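Local coordinates for PlaB phospholipase (Legionella pneumophila, PDB 6ZTI), which is a phospholipase of the alpha/beta-hydrolase type whose activity is controlled by tetramerization mediated by NAD(H), and is linked to virulence, at residues H125-L129 with I291-V297. Numbering follows the deposited sequence.
Sequences HLIML and ILRCLQV
Residues 125-129 run as an extended strand, and 291-297 carry the C-terminal part of helix 286-296 and the start of the loop after it; the helix packs against one side of the strand in the alpha/beta-hydrolase core. Their short axes approach to 9.1 Å and run nearly antiparallel, at 159°, so His-125 sits opposite Leu-295 (CA to CA 6.9 Å) and Ile-127 opposite Ile-291 (7.3 Å). The strand is an inner one of a six-stranded parallel sheet, hydrogen-bonded to strands 93-99 and 191-197 on its two edges. Odd-numbered residues serve the helix: His-125 and Ile-127 point CA-to-CB toward it, and Leu-129 sends its tip that way, whereas Leu-126 and Met-128 lie on the other face of the sheet.

Ile-127, in the mt rotamer, fills the centre. Its CD1 lies 3.6 Å from Leu-295 CD2 and 3.8 Å from Cys-294 CB, while its CG2 is 4.1 Å from Ile-291 CG1. Further along the strand, Leu-129 CD1 meets Ile-291 CD1 at 4.1 Å. Leu-295 also touches Ala-95 and Cys-294 touches Phe-193, so the helix spans the neighbouring strands too. This is apolar helix-on-sheet packing, wholly buried and remote from the NAD pockets.

The single polar link lies at the helix's C-terminal end. With chi1 at -62° and chi2 at 69°, the His-125 ring reaches the C-terminal end of the helix, its CD2 3.3 Å from Cys-294 O, and NE2 donates a hydrogen bond to Val-297 O, 2.8 Å long with an N-H...O angle of 157°, the acceptor lying near the ring plane.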
loop_
_atom_site.group_PDB
_atom_site.type_symbol
_atom_site.label_atom_id
_atom_site.label_comp_id
_atom_site.label_asym_id
_atom_site.label_seq_id
_atom_site.Cartn_x
_atom_site.Cartn_y
_atom_site.Cartn_z
ATOM N N HIS B 125 -6.665 -12.743 -43.374
ATOM C CA HIS B 125 -7.281 -13.703 -42.472
ATOM C C HIS B 125 -6.672 -13.545 -41.088
ATOM O O HIS B 125 -5.455 -13.387 -40.948
ATOM C CB HIS B 125 -7.077 -15.160 -42.935
ATOM C CG HIS B 125 -7.681 -15.478 -44.272
ATOM N ND1 HIS B 125 -7.198 -14.959 -45.453
ATOM C CD2 HIS B 125 -8.712 -16.286 -44.613
ATOM C CE1 HIS B 125 -7.913 -15.422 -46.463
ATOM N NE2 HIS B 125 -8.836 -16.233 -45.981
ATOM N N LEU B 126 -7.526 -13.586 -40.076
ATOM C CA LEU B 126 -7.106 -13.585 -38.677
ATOM C C LEU B 126 -7.713 -14.821 -38.033
ATOM O O LEU B 126 -8.933 -14.906 -37.866
ATOM C CB LEU B 126 -7.535 -12.309 -37.958
ATOM C CG LEU B 126 -7.248 -12.277 -36.452
ATOM C CD1 LEU B 126 -5.783 -12.598 -36.174
ATOM C CD2 LEU B 126 -7.617 -10.931 -35.855
ATOM N N ILE B 127 -6.858 -15.786 -37.707
ATOM C CA ILE B 127 -7.260 -17.049 -37.110
ATOM C C ILE B 127 -6.686 -17.063 -35.701
ATOM O O ILE B 127 -5.485 -17.269 -35.515
ATOM C CB ILE B 127 -6.776 -18.250 -37.931
ATOM C CG1 ILE B 127 -7.264 -18.126 -39.376
ATOM C CG2 ILE B 127 -7.262 -19.555 -37.290
ATOM C CD1 ILE B 127 -6.669 -19.153 -40.330
ATOM N N MET B 128 -7.544 -16.832 -34.712
ATOM C CA MET B 128 -7.151 -16.746 -33.310
ATOM C C MET B 128 -7.434 -18.070 -32.623
ATOM O O MET B 128 -8.580 -18.525 -32.611
ATOM C CB MET B 128 -7.918 -15.623 -32.611
ATOM C CG MET B 128 -7.459 -14.226 -33.001
ATOM S SD MET B 128 -8.604 -12.989 -32.377
ATOM C CE MET B 128 -9.908 -13.132 -33.597
ATOM N N LEU B 129 -6.394 -18.678 -32.045
ATOM C CA LEU B 129 -6.507 -19.923 -31.298
ATOM C C LEU B 129 -6.476 -19.616 -29.804
ATOM O O LEU B 129 -5.505 -19.034 -29.299
ATOM C CB LEU B 129 -5.379 -20.888 -31.666
ATOM C CG LEU B 129 -5.112 -21.129 -33.156
ATOM C CD1 LEU B 129 -3.897 -22.038 -33.401
ATOM C CD2 LEU B 129 -6.340 -21.728 -33.831
ATOM N N ILE B 291 -8.203 -24.950 -39.379
ATOM C CA ILE B 291 -7.373 -23.854 -39.876
ATOM C C ILE B 291 -7.340 -23.863 -41.397
ATOM O O ILE B 291 -7.422 -22.809 -42.040
ATOM C CB ILE B 291 -5.949 -23.930 -39.290
ATOM C CG1 ILE B 291 -5.948 -23.377 -37.874
ATOM C CG2 ILE B 291 -4.963 -23.148 -40.160
ATOM C CD1 ILE B 291 -4.649 -23.518 -37.133
ATOM N N LEU B 292 -7.206 -25.049 -41.996
ATOM C CA LEU B 292 -7.131 -25.147 -43.454
ATOM C C LEU B 292 -8.416 -24.652 -44.102
ATOM O O LEU B 292 -8.381 -23.956 -45.127
ATOM C CB LEU B 292 -6.842 -26.594 -43.864
ATOM C CG LEU B 292 -6.549 -26.892 -45.335
ATOM C CD1 LEU B 292 -5.389 -26.050 -45.848
ATOM C CD2 LEU B 292 -6.240 -28.371 -45.509
ATOM N N ARG B 293 -9.560 -24.982 -43.504
ATOM C CA ARG B 293 -10.836 -24.471 -43.993
ATOM C C ARG B 293 -10.882 -22.950 -43.905
ATOM O O ARG B 293 -11.296 -22.272 -44.854
ATOM C CB ARG B 293 -11.980 -25.086 -43.185
ATOM C CG ARG B 293 -12.304 -26.528 -43.513
ATOM C CD ARG B 293 -12.877 -26.681 -44.923
ATOM N NE ARG B 293 -14.000 -25.779 -45.186
ATOM C CZ ARG B 293 -15.271 -26.038 -44.879
ATOM N NH1 ARG B 293 -15.605 -27.178 -44.282
ATOM N NH2 ARG B 293 -16.212 -25.147 -45.167
ATOM N N CYS B 294 -10.466 -22.397 -42.759
ATOM C CA CYS B 294 -10.508 -20.948 -42.559
ATOM C C CYS B 294 -9.635 -20.235 -43.584
ATOM O O CYS B 294 -10.057 -19.248 -44.199
ATOM C CB CYS B 294 -10.066 -20.599 -41.130
ATOM S SG CYS B 294 -11.209 -21.151 -39.795
ATOM N N LEU B 295 -8.417 -20.742 -43.797
ATOM C CA LEU B 295 -7.511 -20.152 -44.777
ATOM C C LEU B 295 -8.065 -20.212 -46.192
ATOM O O LEU B 295 -7.634 -19.431 -47.050
ATOM C CB LEU B 295 -6.158 -20.863 -44.744
ATOM C CG LEU B 295 -5.280 -20.599 -43.520
ATOM C CD1 LEU B 295 -4.048 -21.487 -43.560
ATOM C CD2 LEU B 295 -4.875 -19.131 -43.457
ATOM N N GLN B 296 -8.987 -21.127 -46.465
ATOM C CA GLN B 296 -9.552 -21.263 -47.796
ATOM C C GLN B 296 -10.746 -20.339 -48.028
ATOM O O GLN B 296 -11.182 -20.189 -49.177
ATOM C CB GLN B 296 -9.930 -22.733 -48.036
ATOM C CG GLN B 296 -8.693 -23.634 -48.210
ATOM C CD GLN B 296 -8.980 -25.128 -48.123
ATOM O OE1 GLN B 296 -9.983 -25.561 -47.550
ATOM N NE2 GLN B 296 -8.080 -25.924 -48.682
ATOM N N VAL B 297 -11.259 -19.685 -46.983
ATOM C CA VAL B 297 -12.336 -18.727 -47.179
ATOM C C VAL B 297 -11.865 -17.593 -48.078
ATOM O O VAL B 297 -10.798 -17.003 -47.869
ATOM C CB VAL B 297 -12.835 -18.203 -45.829
ATOM C CG1 VAL B 297 -13.744 -17.008 -46.042
ATOM C CG2 VAL B 297 -13.565 -19.302 -45.096
#